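PDB 5T1X: lectin from Colocasia esculenta, which probably binds mannose-containing glycans, as a storage-organ lectin related to the monocot mannose-binding (GNA-type) family. Local coordinates for residues L9-G17 and H55-K63; S79-V89 and A98-W106. All coordinates share one frame; numbering follows the deposited sequence.

Interaction 1: residues L9-G17 and H55-K63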
# COMPACT_ATOMS: atom_id res chain seq x y z
N LEU B 9 -3.77 0.20 5.62
CA LEU B 9 -3.56 0.64 6.99
C LEU B 9 -2.28 1.45 7.02
O LEU B 9 -1.20 0.89 6.87
CB LEU B 9 -3.54 -0.53 8.00
CG LEU B 9 -3.73 -0.11 9.47
CD1 LEU B 9 -5.16 0.26 9.75
CD2 LEU B 9 -3.28 -1.20 10.41
N PHE B 10 -2.41 2.78 7.11
CA PHE B 10 -1.24 3.66 7.15
C PHE B 10 -0.72 3.76 8.57
O PHE B 10 -1.47 3.51 9.53
CB PHE B 10 -1.60 5.06 6.63
CG PHE B 10 -1.94 5.10 5.16
CD1 PHE B 10 -0.94 5.16 4.20
CD2 PHE B 10 -3.27 5.07 4.74
CE1 PHE B 10 -1.25 5.18 2.83
CE2 PHE B 10 -3.58 5.09 3.37
CZ PHE B 10 -2.57 5.14 2.43
N SER B 11 0.57 4.12 8.72
CA SER B 11 1.19 4.36 10.03
C SER B 11 0.28 5.26 10.88
O SER B 11 -0.18 6.30 10.39
CB SER B 11 2.54 5.05 9.85
OG SER B 11 3.49 4.18 9.24
N GLY B 12 0.02 4.85 12.11
CA GLY B 12 -0.81 5.63 13.01
C GLY B 12 -2.26 5.18 13.07
O GLY B 12 -2.91 5.40 14.08
N GLN B 13 -2.78 4.51 12.01
CA GLN B 13 -4.16 4.04 12.08
C GLN B 13 -4.26 2.84 13.03
O GLN B 13 -3.28 2.12 13.22
CB GLN B 13 -4.71 3.68 10.69
CG GLN B 13 -4.79 4.88 9.76
CD GLN B 13 -5.52 4.55 8.48
OE1 GLN B 13 -5.03 3.80 7.63
NE2 GLN B 13 -6.68 5.15 8.30
N VAL B 14 -5.41 2.67 13.67
CA VAL B 14 -5.57 1.53 14.58
C VAL B 14 -6.79 0.70 14.19
O VAL B 14 -7.81 1.26 13.74
CB VAL B 14 -5.65 1.94 16.08
CG1 VAL B 14 -4.46 2.82 16.50
CG2 VAL B 14 -6.97 2.60 16.44
N LEU B 15 -6.68 -0.63 14.35
CA LEU B 15 -7.78 -1.59 14.17
C LEU B 15 -7.97 -2.34 15.49
O LEU B 15 -6.99 -2.71 16.14
CB LEU B 15 -7.53 -2.59 13.03
CG LEU B 15 -7.47 -2.07 11.59
CD1 LEU B 15 -7.21 -3.24 10.63
CD2 LEU B 15 -8.73 -1.32 11.19
N TYR B 16 -9.21 -2.58 15.89
CA TYR B 16 -9.53 -3.30 17.13
C TYR B 16 -10.96 -3.77 17.05
O TYR B 16 -11.71 -3.31 16.17
CB TYR B 16 -9.33 -2.38 18.37
CG TYR B 16 -10.22 -1.16 18.37
CD1 TYR B 16 -11.46 -1.18 19.01
CD2 TYR B 16 -9.85 0.01 17.71
CE1 TYR B 16 -12.31 -0.07 18.98
CE2 TYR B 16 -10.70 1.11 17.65
CZ TYR B 16 -11.93 1.07 18.30
OH TYR B 16 -12.77 2.15 18.26
N GLY B 17 -11.37 -4.62 17.99
CA GLY B 17 -12.76 -5.06 18.11
C GLY B 17 -13.41 -5.55 16.83
O GLY B 17 -14.53 -5.15 16.50
N HIS B 55 -8.92 -6.39 25.17
CA HIS B 55 -9.16 -5.16 24.41
C HIS B 55 -7.92 -4.73 23.63
O HIS B 55 -7.43 -3.60 23.77
CB HIS B 55 -9.61 -4.06 25.38
CG HIS B 55 -10.81 -4.43 26.20
ND1 HIS B 55 -10.70 -4.68 27.56
CD2 HIS B 55 -12.09 -4.60 25.82
CE1 HIS B 55 -11.92 -4.98 27.96
NE2 HIS B 55 -12.79 -4.95 26.95
N CYS B 56 -7.40 -5.66 22.81
CA CYS B 56 -6.19 -5.48 22.02
C CYS B 56 -6.45 -4.63 20.79
O CYS B 56 -7.57 -4.62 20.28
CB CYS B 56 -5.61 -6.83 21.63
SG CYS B 56 -5.29 -7.92 23.04
N PHE B 57 -5.41 -3.98 20.29
CA PHE B 57 -5.50 -3.21 19.07
C PHE B 57 -4.24 -3.42 18.26
O PHE B 57 -3.19 -3.75 18.82
CB PHE B 57 -5.71 -1.72 19.38
CG PHE B 57 -4.59 -1.03 20.12
CD1 PHE B 57 -3.58 -0.37 19.42
CD2 PHE B 57 -4.55 -1.01 21.51
CE1 PHE B 57 -2.54 0.27 20.10
CE2 PHE B 57 -3.52 -0.36 22.19
CZ PHE B 57 -2.53 0.28 21.48
N LEU B 58 -4.35 -3.18 16.96
CA LEU B 58 -3.27 -3.29 15.99
C LEU B 58 -2.86 -1.90 15.54
O LEU B 58 -3.72 -1.09 15.20
CB LEU B 58 -3.76 -4.10 14.79
CG LEU B 58 -2.75 -4.35 13.68
CD1 LEU B 58 -1.81 -5.49 14.05
CD2 LEU B 58 -3.45 -4.69 12.38
N ARG B 59 -1.56 -1.63 15.47
CA ARG B 59 -1.10 -0.33 15.00
C ARG B 59 0.23 -0.46 14.29
O ARG B 59 1.14 -1.09 14.81
CB ARG B 59 -0.98 0.67 16.16
CG ARG B 59 -0.62 2.11 15.74
CD ARG B 59 -0.41 2.99 16.96
NE ARG B 59 -0.01 4.35 16.62
CZ ARG B 59 1.25 4.75 16.45
NH1 ARG B 59 2.25 3.89 16.56
NH2 ARG B 59 1.52 6.02 16.17
N LEU B 60 0.34 0.14 13.09
CA LEU B 60 1.59 0.19 12.34
C LEU B 60 2.29 1.48 12.74
O LEU B 60 1.66 2.55 12.70
CB LEU B 60 1.28 0.15 10.84
CG LEU B 60 2.47 0.31 9.88
CD1 LEU B 60 3.53 -0.81 10.06
CD2 LEU B 60 1.96 0.37 8.45
N ASN B 61 3.57 1.41 13.14
CA ASN B 61 4.25 2.64 13.56
C ASN B 61 4.99 3.32 12.38
O ASN B 61 4.84 2.91 11.22
CB ASN B 61 5.17 2.39 14.76
CG ASN B 61 6.44 1.62 14.49
OD1 ASN B 61 6.84 1.39 13.35
ND2 ASN B 61 7.12 1.24 15.56
N HIS B 62 5.78 4.35 12.69
CA HIS B 62 6.49 5.13 11.69
C HIS B 62 7.92 4.63 11.48
O HIS B 62 8.79 5.37 11.01
CB HIS B 62 6.45 6.61 12.07
CG HIS B 62 5.09 7.20 11.86
ND1 HIS B 62 4.07 7.00 12.78
CD2 HIS B 62 4.60 7.91 10.82
CE1 HIS B 62 3.00 7.60 12.28
NE2 HIS B 62 3.28 8.18 11.11
N LYS B 63 8.13 3.33 11.74
CA LYS B 63 9.40 2.64 11.51
C LYS B 63 9.11 1.29 10.84
O LYS B 63 10.00 0.47 10.72
CB LYS B 63 10.19 2.43 12.82
CG LYS B 63 10.72 3.72 13.44
CD LYS B 63 10.96 3.55 14.93
CE LYS B 63 11.35 4.84 15.62
NZ LYS B 63 11.65 4.62 17.06
O HOH W 1 -1.49 1.57 11.50
O HOH W 2 -1.97 6.30 16.36
O HOH W 3 -9.55 -6.33 19.55
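Leu15 and Leu58 hold the antiparallel strands 14-16 and 57-60 together by a reciprocal pair of backbone hydrogen bonds, Leu58 N to Leu15 O at 2.8 Å and Leu15 N to Leu58 O at 3.1 Å. The two leucines project from the same face into the interior, which suits their branched, apolar ends. Arg59 lies on the other face and can be followed outward. Its CB and CG pass beside Gln13 O and CG1 of Val14, with CG 4.0 Å from that methyl; CD still brushes CG1. With CG anti to the backbone N (chi1 -175°) and the chain extended as far as NE, Arg59 NE and NH2 reach Gly12 CA, each at 3.9 Å. In the plane of the group NE is satisfied by a water that in turn donates to Gly12 O, while the aliphatic stem packs. Gly12 suits the type II turn Phe10 to Gln13 because its phi is positive, and its N donates to Leu60 O at 2.9 Å. A second water bridges Leu60 N to Phe10 O and Gln13 O. Beyond it, Ser11 OG, also bonded by Tyr88 N of the 79-89 loop, donates to Asn61 O (2.7 Å) from above the carbonyl plane, and Ser11 CB sits over the centre of the His62 ring, 3.5 Å from its centroid. Strand 14-16 is the outermost strand, within this chain, of a four-stranded sheet, with 66-69 on the far side of 57-60, Met30 of strand 26-30 against Leu15 and Leu58, and Leu9 leading across to strand 89-92.

Interaction 2: residues S79-V89 and A98-W106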
# COMPACT_ATOMS: atom_id res chain seq x y z
N SER B 79 5.52 -7.73 14.21
CA SER B 79 6.05 -8.19 12.92
C SER B 79 7.57 -8.30 13.00
O SER B 79 8.19 -8.98 12.18
CB SER B 79 5.67 -7.22 11.81
OG SER B 79 6.16 -5.91 12.09
N ASN B 80 8.17 -7.61 13.99
CA ASN B 80 9.62 -7.51 14.20
C ASN B 80 10.35 -6.91 12.99
O ASN B 80 11.55 -7.12 12.83
CB ASN B 80 10.23 -8.84 14.62
CG ASN B 80 9.73 -9.27 15.98
OD1 ASN B 80 9.19 -10.36 16.14
ND2 ASN B 80 9.86 -8.38 16.97
N SER B 81 9.62 -6.12 12.18
CA SER B 81 10.20 -5.36 11.06
C SER B 81 10.50 -3.98 11.58
O SER B 81 9.75 -3.44 12.40
CB SER B 81 9.25 -5.33 9.86
OG SER B 81 7.91 -5.01 10.23
N SER B 82 11.61 -3.41 11.17
CA SER B 82 12.05 -2.11 11.65
C SER B 82 12.92 -1.46 10.60
O SER B 82 13.86 -2.10 10.11
CB SER B 82 12.81 -2.29 12.96
OG SER B 82 13.43 -1.08 13.37
N SER B 83 12.61 -0.23 10.22
CA SER B 83 13.39 0.45 9.18
C SER B 83 13.41 1.96 9.44
O SER B 83 13.15 2.39 10.57
CB SER B 83 12.83 0.10 7.80
OG SER B 83 13.72 0.51 6.77
N LYS B 84 13.75 2.74 8.39
CA LYS B 84 13.88 4.20 8.43
C LYS B 84 12.68 4.90 9.04
O LYS B 84 11.55 4.49 8.81
CB LYS B 84 14.05 4.77 7.00
CG LYS B 84 15.16 4.19 6.18
CD LYS B 84 15.34 5.00 4.91
CE LYS B 84 16.65 4.69 4.23
NZ LYS B 84 16.89 5.55 3.03
N GLN B 85 12.93 5.99 9.76
CA GLN B 85 11.82 6.78 10.30
C GLN B 85 11.09 7.40 9.10
O GLN B 85 11.73 7.94 8.19
CB GLN B 85 12.36 7.86 11.26
CG GLN B 85 12.84 7.28 12.60
CD GLN B 85 13.49 8.29 13.52
OE1 GLN B 85 14.19 9.22 13.10
NE2 GLN B 85 13.34 8.08 14.82
N GLY B 86 9.77 7.23 9.05
CA GLY B 86 8.98 7.75 7.94
C GLY B 86 7.58 7.20 7.92
O GLY B 86 7.12 6.62 8.90
N ASP B 87 6.88 7.37 6.79
CA ASP B 87 5.51 6.89 6.63
C ASP B 87 5.49 5.51 5.99
O ASP B 87 6.18 5.28 5.00
CB ASP B 87 4.70 7.89 5.81
CG ASP B 87 4.62 9.25 6.47
OD1 ASP B 87 4.68 9.30 7.73
OD2 ASP B 87 4.54 10.26 5.74
N TYR B 88 4.69 4.59 6.55
CA TYR B 88 4.54 3.20 6.09
C TYR B 88 3.09 2.88 5.77
O TYR B 88 2.18 3.58 6.21
CB TYR B 88 5.07 2.21 7.16
CG TYR B 88 6.58 2.24 7.27
CD1 TYR B 88 7.36 1.24 6.69
CD2 TYR B 88 7.24 3.30 7.88
CE1 TYR B 88 8.76 1.28 6.75
CE2 TYR B 88 8.64 3.37 7.92
CZ TYR B 88 9.39 2.35 7.36
OH TYR B 88 10.77 2.42 7.37
N VAL B 89 2.88 1.81 4.98
CA VAL B 89 1.53 1.37 4.66
C VAL B 89 1.49 -0.16 4.67
O VAL B 89 2.42 -0.80 4.18
CB VAL B 89 0.99 1.96 3.32
CG1 VAL B 89 1.80 1.47 2.12
CG2 VAL B 89 -0.50 1.67 3.13
N ALA B 98 -0.43 -9.86 2.72
CA ALA B 98 -0.52 -8.59 3.47
C ALA B 98 0.91 -8.13 3.61
O ALA B 98 1.74 -8.87 4.14
CB ALA B 98 -1.21 -8.79 4.81
N VAL B 99 1.24 -6.96 3.03
CA VAL B 99 2.64 -6.53 2.98
C VAL B 99 2.82 -5.13 3.53
O VAL B 99 2.03 -4.23 3.21
CB VAL B 99 3.14 -6.60 1.50
CG1 VAL B 99 4.62 -6.18 1.40
CG2 VAL B 99 2.94 -8.00 0.91
N ILE B 100 3.88 -4.92 4.31
CA ILE B 100 4.21 -3.59 4.83
C ILE B 100 5.23 -2.97 3.89
O ILE B 100 6.32 -3.54 3.69
CB ILE B 100 4.74 -3.59 6.29
CG1 ILE B 100 3.76 -4.30 7.27
CG2 ILE B 100 5.10 -2.14 6.75
CD1 ILE B 100 4.38 -4.52 8.66
N TYR B 101 4.90 -1.80 3.35
CA TYR B 101 5.80 -1.05 2.48
C TYR B 101 6.21 0.24 3.12
O TYR B 101 5.36 0.99 3.60
CB TYR B 101 5.13 -0.72 1.14
CG TYR B 101 4.82 -1.91 0.26
CD1 TYR B 101 5.74 -2.37 -0.68
CD2 TYR B 101 3.56 -2.49 0.26
CE1 TYR B 101 5.45 -3.43 -1.52
CE2 TYR B 101 3.24 -3.54 -0.59
CZ TYR B 101 4.19 -4.01 -1.49
OH TYR B 101 3.91 -5.07 -2.32
N GLY B 102 7.49 0.56 3.02
CA GLY B 102 7.98 1.86 3.47
C GLY B 102 9.49 1.95 3.61
O GLY B 102 10.20 0.95 3.52
N PRO B 103 10.00 3.16 3.90
CA PRO B 103 9.26 4.41 4.08
C PRO B 103 8.80 5.03 2.75
O PRO B 103 9.14 4.53 1.67
CB PRO B 103 10.30 5.31 4.77
CG PRO B 103 11.61 4.85 4.15
CD PRO B 103 11.46 3.35 4.03
N ALA B 104 8.02 6.12 2.84
CA ALA B 104 7.62 6.89 1.66
C ALA B 104 8.88 7.54 1.07
O ALA B 104 9.63 8.16 1.82
CB ALA B 104 6.60 7.95 2.05
N ILE B 105 9.15 7.36 -0.24
CA ILE B 105 10.35 7.92 -0.89
C ILE B 105 10.01 9.04 -1.89
O ILE B 105 10.90 9.78 -2.32
CB ILE B 105 11.20 6.81 -1.57
CG1 ILE B 105 10.43 6.17 -2.76
CG2 ILE B 105 11.62 5.72 -0.54
CD1 ILE B 105 11.31 5.40 -3.77
N TRP B 106 8.74 9.12 -2.30
CA TRP B 106 8.27 10.11 -3.28
C TRP B 106 6.80 10.38 -3.06
O TRP B 106 6.05 9.45 -2.75
CB TRP B 106 8.51 9.60 -4.71
CG TRP B 106 8.19 10.58 -5.80
CD1 TRP B 106 9.05 11.47 -6.38
CD2 TRP B 106 6.93 10.75 -6.46
NE1 TRP B 106 8.40 12.19 -7.35
CE2 TRP B 106 7.09 11.79 -7.40
CE3 TRP B 106 5.66 10.15 -6.31
CZ2 TRP B 106 6.04 12.22 -8.23
CZ3 TRP B 106 4.63 10.58 -7.14
CH2 TRP B 106 4.83 11.59 -8.09
O HOH W 4 12.74 0.21 4.26
O HOH W 5 8.71 8.65 4.66
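Tyr88 lies against the Gly102-Pro103 corner, and this is where the contact is tight. Its CE1 comes within 3.3 Å of Gly102 C, while Pro103 CA stands over one face of the ring, offset toward the rim, in a CH-pi contact. Gly102 suits the place because a CB there would run into the tyrosine ring; Gly86 likewise leaves space for the CB of Pro103. The peptide bond before Pro103 is cis, which proline tolerates far better than other residues. The phenol is fixed at its far end: Tyr88 OH donates to Lys84 O (2.6 Å) on a lone pair in the carbonyl plane, tying the loop back on itself. Val89 and Tyr101 form an antiparallel hydrogen-bonded pair, with the nearly straight Tyr101 N to Val89 O bond at 2.8 Å. More sparsely, Ile100 CD1 packs against the buried Ser81 OG, whose hydrogen bonds are made with Ser79 OG and Gly64 O.

Toward solvent the grip slackens. The start of the Lys84 chain crosses Pro103, its CB 3.8 Å from Pro103 CG. Asp87 O receives a weak, bent bond from Ala104 N, and a water spans Asp87 N and Ala104 O; another joins Ser83 OG to Gly102 O.

The strand pairs with the neighbouring chain on both sides of the Gly102-Pro103 break, a ladder consistent with the C-terminal strand exchange of GNA-related lectins, whose beta-prism II fold the three sheets fit.

From the N terminus, the chain leaves strand 8-10, turns into strand 14-16 and, after the sheet of strands 19-23 to 45-46, returns at 57-60, where interaction 1 closes its long loop. Strands 66-69 and 75-78 complete the sheet of 14-16 and 57-60 before interaction 2 closes a shorter loop between 79-89 and 98-106. The two loops follow one another, neither nesting nor crossing, yet the contacts touch. His62 O and Lys63 O probably accept hydrogen bonds from Gly86 N and Ser83 N, and Phe10 packs on Val89. Together they join the sheet of 14-16 to the sheet of 8-10, 89-92 and 98-107, which continues into the neighbouring subunit.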